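Local coordinates for 3-oxoacyl-[acyl-carrier-protein] synthase 3 (Micrococcus luteus NCTC 2665, PDB 4EWP) that probably catalyses the first condensation of fatty acid synthesis, joining an acyl-CoA primer to malonyl-ACP with loss of carbon dioxide, at residues Arg45-Thr57 with Ala298-Ala310. Sequence-based numbering, arbitrary orientation.
Sequences RQRTGIVTRQRAT and ARDIADAGNTSAA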
ATOM      1  N   ARG A  45      21.710 -22.502  12.522  1.00 42.96           N
ATOM      2  CA  ARG A  45      22.656 -22.300  11.430  1.00 44.48           C
ATOM      3  C   ARG A  45      22.421 -23.338  10.339  1.00 46.99           C
ATOM      4  O   ARG A  45      22.513 -23.042   9.149  1.00 47.84           O
ATOM      5  CB  ARG A  45      24.097 -22.351  11.942  1.00 45.78           C
ATOM      6  CG  ARG A  45      25.072 -21.625  11.050  1.00 47.28           C
ATOM      7  CD  ARG A  45      26.475 -21.711  11.587  1.00 53.65           C
ATOM      8  NE  ARG A  45      26.632 -21.040  12.876  1.00 54.97           N
ATOM      9  CZ  ARG A  45      27.689 -20.295  13.190  1.00 52.18           C
ATOM     10  NH1 ARG A  45      27.773 -19.718  14.386  1.00 51.74           N
ATOM     11  NH2 ARG A  45      28.664 -20.128  12.301  1.00 45.31           N
ATOM     12  N   GLN A  46      22.075 -24.548  10.762  1.00 49.34           N
ATOM     13  CA  GLN A  46      21.856 -25.666   9.853  1.00 54.53           C
ATOM     14  C   GLN A  46      20.515 -25.586   9.105  1.00 50.69           C
ATOM     15  O   GLN A  46      20.454 -25.826   7.898  1.00 48.96           O
ATOM     16  CB  GLN A  46      21.981 -26.987  10.630  1.00 63.30           C
ATOM     17  CG  GLN A  46      21.545 -28.237   9.882  1.00 68.56           C
ATOM     18  CD  GLN A  46      21.687 -29.503  10.722  1.00 75.03           C
ATOM     19  OE1 GLN A  46      20.740 -30.283  10.856  1.00 76.19           O
ATOM     20  NE2 GLN A  46      22.876 -29.713  11.287  1.00 77.12           N
ATOM     21  N   ARG A  47      19.445 -25.243   9.812  1.00 50.05           N
ATOM     22  CA  ARG A  47      18.123 -25.145   9.185  1.00 54.42           C
ATOM     23  C   ARG A  47      17.945 -23.922   8.270  1.00 50.65           C
ATOM     24  O   ARG A  47      17.170 -23.965   7.306  1.00 50.37           O
ATOM     25  CB  ARG A  47      17.030 -25.139  10.258  1.00 61.07           C
ATOM     26  CG  ARG A  47      17.003 -26.395  11.116  1.00 72.72           C
ATOM     27  CD  ARG A  47      16.336 -27.556  10.387  1.00 80.37           C
ATOM     28  NE  ARG A  47      14.988 -27.818  10.897  1.00 85.48           N
ATOM     29  CZ  ARG A  47      13.870 -27.285  10.405  1.00 85.52           C
ATOM     30  NH1 ARG A  47      13.919 -26.449   9.375  1.00 83.68           N
ATOM     31  NH2 ARG A  47      12.697 -27.591  10.947  1.00 85.90           N
ATOM     32  N   THR A  48      18.653 -22.836   8.566  1.00 46.69           N
ATOM     33  CA  THR A  48      18.374 -21.555   7.905  1.00 41.64           C
ATOM     34  C   THR A  48      19.615 -20.871   7.335  1.00 39.32           C
ATOM     35  O   THR A  48      19.500 -19.962   6.514  1.00 30.98           O
ATOM     36  CB  THR A  48      17.689 -20.580   8.869  1.00 38.23           C
ATOM     37  OG1 THR A  48      18.652 -20.085   9.807  1.00 42.83           O
ATOM     38  CG2 THR A  48      16.570 -21.285   9.620  1.00 37.65           C
ATOM     39  N   GLY A  49      20.794 -21.312   7.777  1.00 41.33           N
ATOM     40  CA  GLY A  49      22.045 -20.728   7.333  1.00 39.37           C
ATOM     41  C   GLY A  49      22.259 -19.339   7.904  1.00 38.59           C
ATOM     42  O   GLY A  49      23.088 -18.578   7.409  1.00 40.62           O
ATOM     43  N   ILE A  50      21.510 -19.012   8.953  1.00 36.78           N
ATOM     44  CA  ILE A  50      21.623 -17.704   9.595  1.00 36.59           C
ATOM     45  C   ILE A  50      22.591 -17.747  10.773  1.00 41.44           C
ATOM     46  O   ILE A  50      22.526 -18.655  11.610  1.00 44.04           O
ATOM     47  CB  ILE A  50      20.249 -17.202  10.083  1.00 32.67           C
ATOM     48  CG1 ILE A  50      19.282 -17.106   8.898  1.00 31.74           C
ATOM     49  CG2 ILE A  50      20.387 -15.876  10.833  1.00 29.94           C
ATOM     50  CD1 ILE A  50      17.907 -16.531   9.242  1.00 32.47           C
ATOM     51  N   VAL A  51      23.495 -16.770  10.825  1.00 38.43           N
ATOM     52  CA  VAL A  51      24.452 -16.662  11.928  1.00 38.78           C
ATOM     53  C   VAL A  51      24.070 -15.480  12.801  1.00 37.35           C
ATOM     54  O   VAL A  51      23.952 -15.598  14.020  1.00 41.08           O
ATOM     55  CB  VAL A  51      25.888 -16.451  11.417  1.00 36.05           C
ATOM     56  CG1 VAL A  51      26.839 -16.173  12.577  1.00 36.69           C
ATOM     57  CG2 VAL A  51      26.340 -17.645  10.623  1.00 35.80           C
ATOM     58  N   THR A  52      23.885 -14.333  12.161  1.00 32.72           N
ATOM     59  CA  THR A  52      23.405 -13.148  12.846  1.00 35.04           C
ATOM     60  C   THR A  52      22.255 -12.550  12.045  1.00 36.97           C
ATOM     61  O   THR A  52      22.133 -12.787  10.830  1.00 35.22           O
ATOM     62  CB  THR A  52      24.521 -12.082  13.000  1.00 34.84           C
ATOM     63  OG1 THR A  52      24.905 -11.592  11.706  1.00 33.75           O
ATOM     64  CG2 THR A  52      25.748 -12.672  13.688  1.00 34.84           C
ATOM     65  N   ARG A  53      21.411 -11.777  12.725  1.00 34.72           N
ATOM     66  CA  ARG A  53      20.417 -10.962  12.044  1.00 32.33           C
ATOM     67  C   ARG A  53      20.469  -9.513  12.539  1.00 31.31           C
ATOM     68  O   ARG A  53      20.769  -9.245  13.709  1.00 27.19           O
ATOM     69  CB  ARG A  53      19.005 -11.551  12.183  1.00 31.41           C
ATOM     70  CG  ARG A  53      18.350 -11.374  13.557  1.00 31.49           C
ATOM     71  CD  ARG A  53      18.862 -12.384  14.561  1.00 33.21           C
ATOM     72  NE  ARG A  53      18.529 -13.762  14.192  1.00 34.04           N
ATOM     73  CZ  ARG A  53      19.343 -14.804  14.364  1.00 33.56           C
ATOM     74  NH1 ARG A  53      18.950 -16.022  14.008  1.00 32.14           N
ATOM     75  NH2 ARG A  53      20.548 -14.634  14.906  1.00 33.91           N
ATOM     76  N   GLN A  54      20.208  -8.589  11.622  1.00 27.38           N
ATOM     77  CA  GLN A  54      20.104  -7.175  11.944  1.00 27.35           C
ATOM     78  C   GLN A  54      18.914  -6.946  12.861  1.00 28.38           C
ATOM     79  O   GLN A  54      17.800  -7.363  12.558  1.00 27.84           O
ATOM     80  CB  GLN A  54      19.946  -6.363  10.654  1.00 23.43           C
ATOM     81  CG  GLN A  54      21.212  -6.382   9.824  1.00 25.05           C
ATOM     82  CD  GLN A  54      21.011  -6.031   8.369  1.00 25.57           C
ATOM     83  OE1 GLN A  54      21.937  -6.166   7.566  1.00 26.07           O
ATOM     84  NE2 GLN A  54      19.810  -5.576   8.015  1.00 23.98           N
ATOM     85  N   ARG A  55      19.155  -6.303  13.997  1.00 27.77           N
ATOM     86  CA  ARG A  55      18.071  -5.941  14.896  1.00 30.11           C
ATOM     87  C   ARG A  55      18.134  -4.444  15.209  1.00 32.70           C
ATOM     88  O   ARG A  55      19.120  -3.943  15.746  1.00 37.57           O
ATOM     89  CB  ARG A  55      18.090  -6.805  16.167  1.00 26.71           C
ATOM     90  CG  ARG A  55      17.602  -8.246  15.936  1.00 28.49           C
ATOM     91  CD  ARG A  55      16.181  -8.244  15.352  1.00 30.43           C
ATOM     92  NE  ARG A  55      15.664  -9.572  15.028  1.00 31.00           N
ATOM     93  CZ  ARG A  55      15.204 -10.450  15.926  1.00 37.05           C
ATOM     94  NH1 ARG A  55      15.209 -10.161  17.224  1.00 37.01           N
ATOM     95  NH2 ARG A  55      14.742 -11.634  15.526  1.00 37.04           N
ATOM     96  N   ALA A  56      17.073  -3.736  14.838  1.00 29.26           N
ATOM     97  CA  ALA A  56      17.012  -2.288  14.982  1.00 27.20           C
ATOM     98  C   ALA A  56      16.709  -1.884  16.406  1.00 27.29           C
ATOM     99  O   ALA A  56      16.003  -2.592  17.121  1.00 26.53           O
ATOM    100  CB  ALA A  56      15.947  -1.708  14.036  1.00 22.03           C
ATOM    101  N   THR A  57      17.244  -0.735  16.811  1.00 30.23           N
ATOM    102  CA  THR A  57      16.910  -0.137  18.099  1.00 30.80           C
ATOM    103  C   THR A  57      15.567   0.579  17.983  1.00 31.48           C
ATOM    104  O   THR A  57      15.008   0.671  16.894  1.00 30.50           O
ATOM    105  CB  THR A  57      17.965   0.886  18.534  1.00 31.96           C
ATOM    106  OG1 THR A  57      18.020   1.952  17.579  1.00 27.83           O
ATOM    107  CG2 THR A  57      19.333   0.237  18.622  1.00 34.39           C
ATOM    108  N   ALA A 298      23.194 -14.262  -4.343  1.00 29.16           N
ATOM    109  CA  ALA A 298      23.087 -13.489  -3.096  1.00 27.34           C
ATOM    110  C   ALA A 298      22.802 -14.386  -1.881  1.00 25.29           C
ATOM    111  O   ALA A 298      21.839 -15.151  -1.883  1.00 24.10           O
ATOM    112  CB  ALA A 298      22.002 -12.424  -3.222  1.00 24.46           C
ATOM    113  N   ARG A 299      23.620 -14.274  -0.842  1.00 26.98           N
ATOM    114  CA  ARG A 299      23.378 -15.023   0.395  1.00 32.74           C
ATOM    115  C   ARG A 299      23.512 -14.136   1.630  1.00 31.77           C
ATOM    116  O   ARG A 299      23.909 -14.596   2.698  1.00 35.97           O
ATOM    117  CB  ARG A 299      24.333 -16.221   0.513  1.00 32.59           C
ATOM    118  CG  ARG A 299      24.240 -17.210  -0.629  1.00 32.53           C
ATOM    119  CD  ARG A 299      25.104 -18.446  -0.391  1.00 37.62           C
ATOM    120  NE  ARG A 299      25.366 -19.102  -1.664  1.00 40.83           N
ATOM    121  CZ  ARG A 299      24.613 -20.072  -2.146  1.00 37.54           C
ATOM    122  NH1 ARG A 299      23.598 -20.498  -1.432  1.00 37.73           N
ATOM    123  NH2 ARG A 299      24.877 -20.618  -3.320  1.00 39.39           N
ATOM    124  N   ASP A 300      23.192 -12.859   1.471  1.00 27.42           N
ATOM    125  CA  ASP A 300      23.218 -11.908   2.574  1.00 28.93           C
ATOM    126  C   ASP A 300      22.543 -12.432   3.860  1.00 29.87           C
ATOM    127  O   ASP A 300      22.909 -12.025   4.968  1.00 27.09           O
ATOM    128  CB  ASP A 300      22.531 -10.606   2.141  1.00 26.00           C
ATOM    129  CG  ASP A 300      22.875  -9.441   3.037  1.00 28.24           C
ATOM    130  OD1 ASP A 300      23.978  -9.436   3.629  1.00 32.15           O
ATOM    131  OD2 ASP A 300      22.044  -8.516   3.142  1.00 28.61           O
ATOM    132  N   ILE A 301      21.555 -13.314   3.713  1.00 22.55           N
ATOM    133  CA  ILE A 301      20.794 -13.823   4.860  1.00 25.02           C
ATOM    134  C   ILE A 301      21.654 -14.307   6.047  1.00 30.21           C
ATOM    135  O   ILE A 301      21.234 -14.200   7.201  1.00 28.80           O
ATOM    136  CB  ILE A 301      19.837 -14.964   4.442  1.00 24.27           C
ATOM    137  CG1 ILE A 301      18.727 -15.142   5.482  1.00 24.33           C
ATOM    138  CG2 ILE A 301      20.600 -16.259   4.250  1.00 25.91           C
ATOM    139  CD1 ILE A 301      17.956 -16.428   5.318  1.00 26.40           C
ATOM    140  N   ALA A 302      22.849 -14.835   5.767  1.00 30.88           N
ATOM    141  CA  ALA A 302      23.715 -15.363   6.827  1.00 35.77           C
ATOM    142  C   ALA A 302      24.063 -14.331   7.900  1.00 34.44           C
ATOM    143  O   ALA A 302      24.203 -14.678   9.074  1.00 32.70           O
ATOM    144  CB  ALA A 302      24.995 -15.958   6.239  1.00 35.91           C
ATOM    145  N   ASP A 303      24.217 -13.071   7.491  1.00 33.91           N
ATOM    146  CA  ASP A 303      24.611 -12.003   8.414  1.00 34.44           C
ATOM    147  C   ASP A 303      23.484 -11.022   8.698  1.00 37.92           C
ATOM    148  O   ASP A 303      23.497 -10.346   9.726  1.00 44.70           O
ATOM    149  CB  ASP A 303      25.808 -11.230   7.871  1.00 33.50           C
ATOM    150  CG  ASP A 303      26.955 -12.137   7.484  1.00 35.42           C
ATOM    151  OD1 ASP A 303      27.621 -12.661   8.395  1.00 39.19           O
ATOM    152  OD2 ASP A 303      27.184 -12.331   6.272  1.00 34.61           O
ATOM    153  N   ALA A 304      22.517 -10.937   7.790  1.00 30.05           N
ATOM    154  CA  ALA A 304      21.450  -9.951   7.925  1.00 30.57           C
ATOM    155  C   ALA A 304      20.162 -10.562   8.465  1.00 31.37           C
ATOM    156  O   ALA A 304      19.301  -9.848   8.984  1.00 27.32           O
ATOM    157  CB  ALA A 304      21.183  -9.282   6.594  1.00 29.74           C
ATOM    158  N   GLY A 305      20.031 -11.882   8.332  1.00 28.69           N
ATOM    159  CA  GLY A 305      18.761 -12.539   8.585  1.00 28.55           C
ATOM    160  C   GLY A 305      17.780 -12.212   7.465  1.00 26.41           C
ATOM    161  O   GLY A 305      18.162 -11.601   6.466  1.00 26.27           O
ATOM    162  N   ASN A 306      16.525 -12.617   7.631  1.00 22.23           N
ATOM    163  CA  ASN A 306      15.479 -12.377   6.644  1.00 22.47           C
ATOM    164  C   ASN A 306      14.816 -11.022   6.917  1.00 25.56           C
ATOM    165  O   ASN A 306      14.092 -10.863   7.908  1.00 24.47           O
ATOM    166  CB  ASN A 306      14.464 -13.527   6.709  1.00 22.20           C
ATOM    167  CG  ASN A 306      13.257 -13.336   5.793  1.00 21.37           C
ATOM    168  OD1 ASN A 306      12.945 -12.226   5.353  1.00 17.73           O
ATOM    169  ND2 ASN A 306      12.556 -14.438   5.520  1.00 22.19           N
ATOM    170  N   THR A 307      15.083 -10.049   6.044  1.00 25.93           N
ATOM    171  CA  THR A 307      14.567  -8.690   6.204  1.00 25.42           C
ATOM    172  C   THR A 307      13.395  -8.371   5.266  1.00 25.40           C
ATOM    173  O   THR A 307      13.129  -7.200   4.951  1.00 22.92           O
ATOM    174  CB  THR A 307      15.663  -7.631   5.981  1.00 21.29           C
ATOM    175  OG1 THR A 307      16.181  -7.748   4.650  1.00 20.61           O
ATOM    176  CG2 THR A 307      16.787  -7.801   6.990  1.00 19.64           C
ATOM    177  N   SER A 308      12.703  -9.411   4.818  1.00 24.67           N
ATOM    178  CA  SER A 308      11.473  -9.238   4.051  1.00 22.49           C
ATOM    179  C   SER A 308      11.670  -8.317   2.835  1.00 21.21           C
ATOM    180  O   SER A 308      12.561  -8.553   2.025  1.00 18.70           O
ATOM    181  CB  SER A 308      10.349  -8.726   4.969  1.00 21.69           C
ATOM    182  OG  SER A 308       9.071  -9.017   4.430  1.00 21.60           O
ATOM    183  N   ALA A 309      10.842  -7.276   2.714  1.00 18.31           N
ATOM    184  CA  ALA A 309      10.894  -6.368   1.560  1.00 20.62           C
ATOM    185  C   ALA A 309      12.277  -5.749   1.346  1.00 20.96           C
ATOM    186  O   ALA A 309      12.680  -5.479   0.219  1.00 23.03           O
ATOM    187  CB  ALA A 309       9.830  -5.268   1.682  1.00 17.30           C
ATOM    188  N   ALA A 310      12.994  -5.528   2.438  1.00 20.56           N
ATOM    189  CA  ALA A 310      14.329  -4.970   2.386  1.00 21.79           C
ATOM    190  C   ALA A 310      15.311  -5.954   1.753  1.00 23.89           C
ATOM    191  O   ALA A 310      16.387  -5.557   1.283  1.00 20.42           O
ATOM    192  CB  ALA A 310      14.796  -4.624   3.792  1.00 17.83           C
TER
HETATM  193  O   HOH W   1      27.649 -11.743  10.744  1.00 40.08           O
HETATM  194  O   HOH W   2      24.267  -7.595   8.189  1.00 19.88           O
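Val51 N and Thr52 N both donate to Ala302 O, in the short helix 301-304. Val51 N reaches Ala302 O at 2.8 Å, in the carbonyl plane and on a lone pair, and Thr52 N comes in to the same Ala302 O at 3.1 Å. Further on, Gln54 N donates to Ala304 O from well above the carbonyl plane. Between these, Thr52 adds a side-chain bond, Thr52 OG1 to Asp303 O at 2.7 Å; with chi1 at 66° the hydroxyl sits between its own N and C and faces the helix end. One water joins Thr52 OG1 to Asp303 OD1, while Asp303 OD2 forms a salt bridge with Arg318.

Apolar contacts lie beside these bonds. Ile50 CG1 lies 3.9 Å from Ile301 CD1, the two side chains crossing at about a right angle, and Arg53 CB lies 3.7 Å from Gly305 CA, where a CB on the glycine would clash. In this thiolase-fold enzyme the contact brings strand 52-54, paired with strand 27-29, against the loop carrying Asn306, a predicted active-site residue beside His275. Asn306 OD1 closes an Asx turn with Ser308 N.

Gln54 lays its extended side chain along Ala304, with Gln54 OE1 3.4 Å from Ala304 CB, and Gln54 NE2 touches Thr307 CG2 at 3.9 Å. The amide is held at both ends, NE2 by Asp170 O and OE1 by Arg23 and a second water. With alanine in place of Gln54, Asp170 O and Arg23 would probably lose these amide partners and a gap would be likely to open beside Ala304 and Thr307.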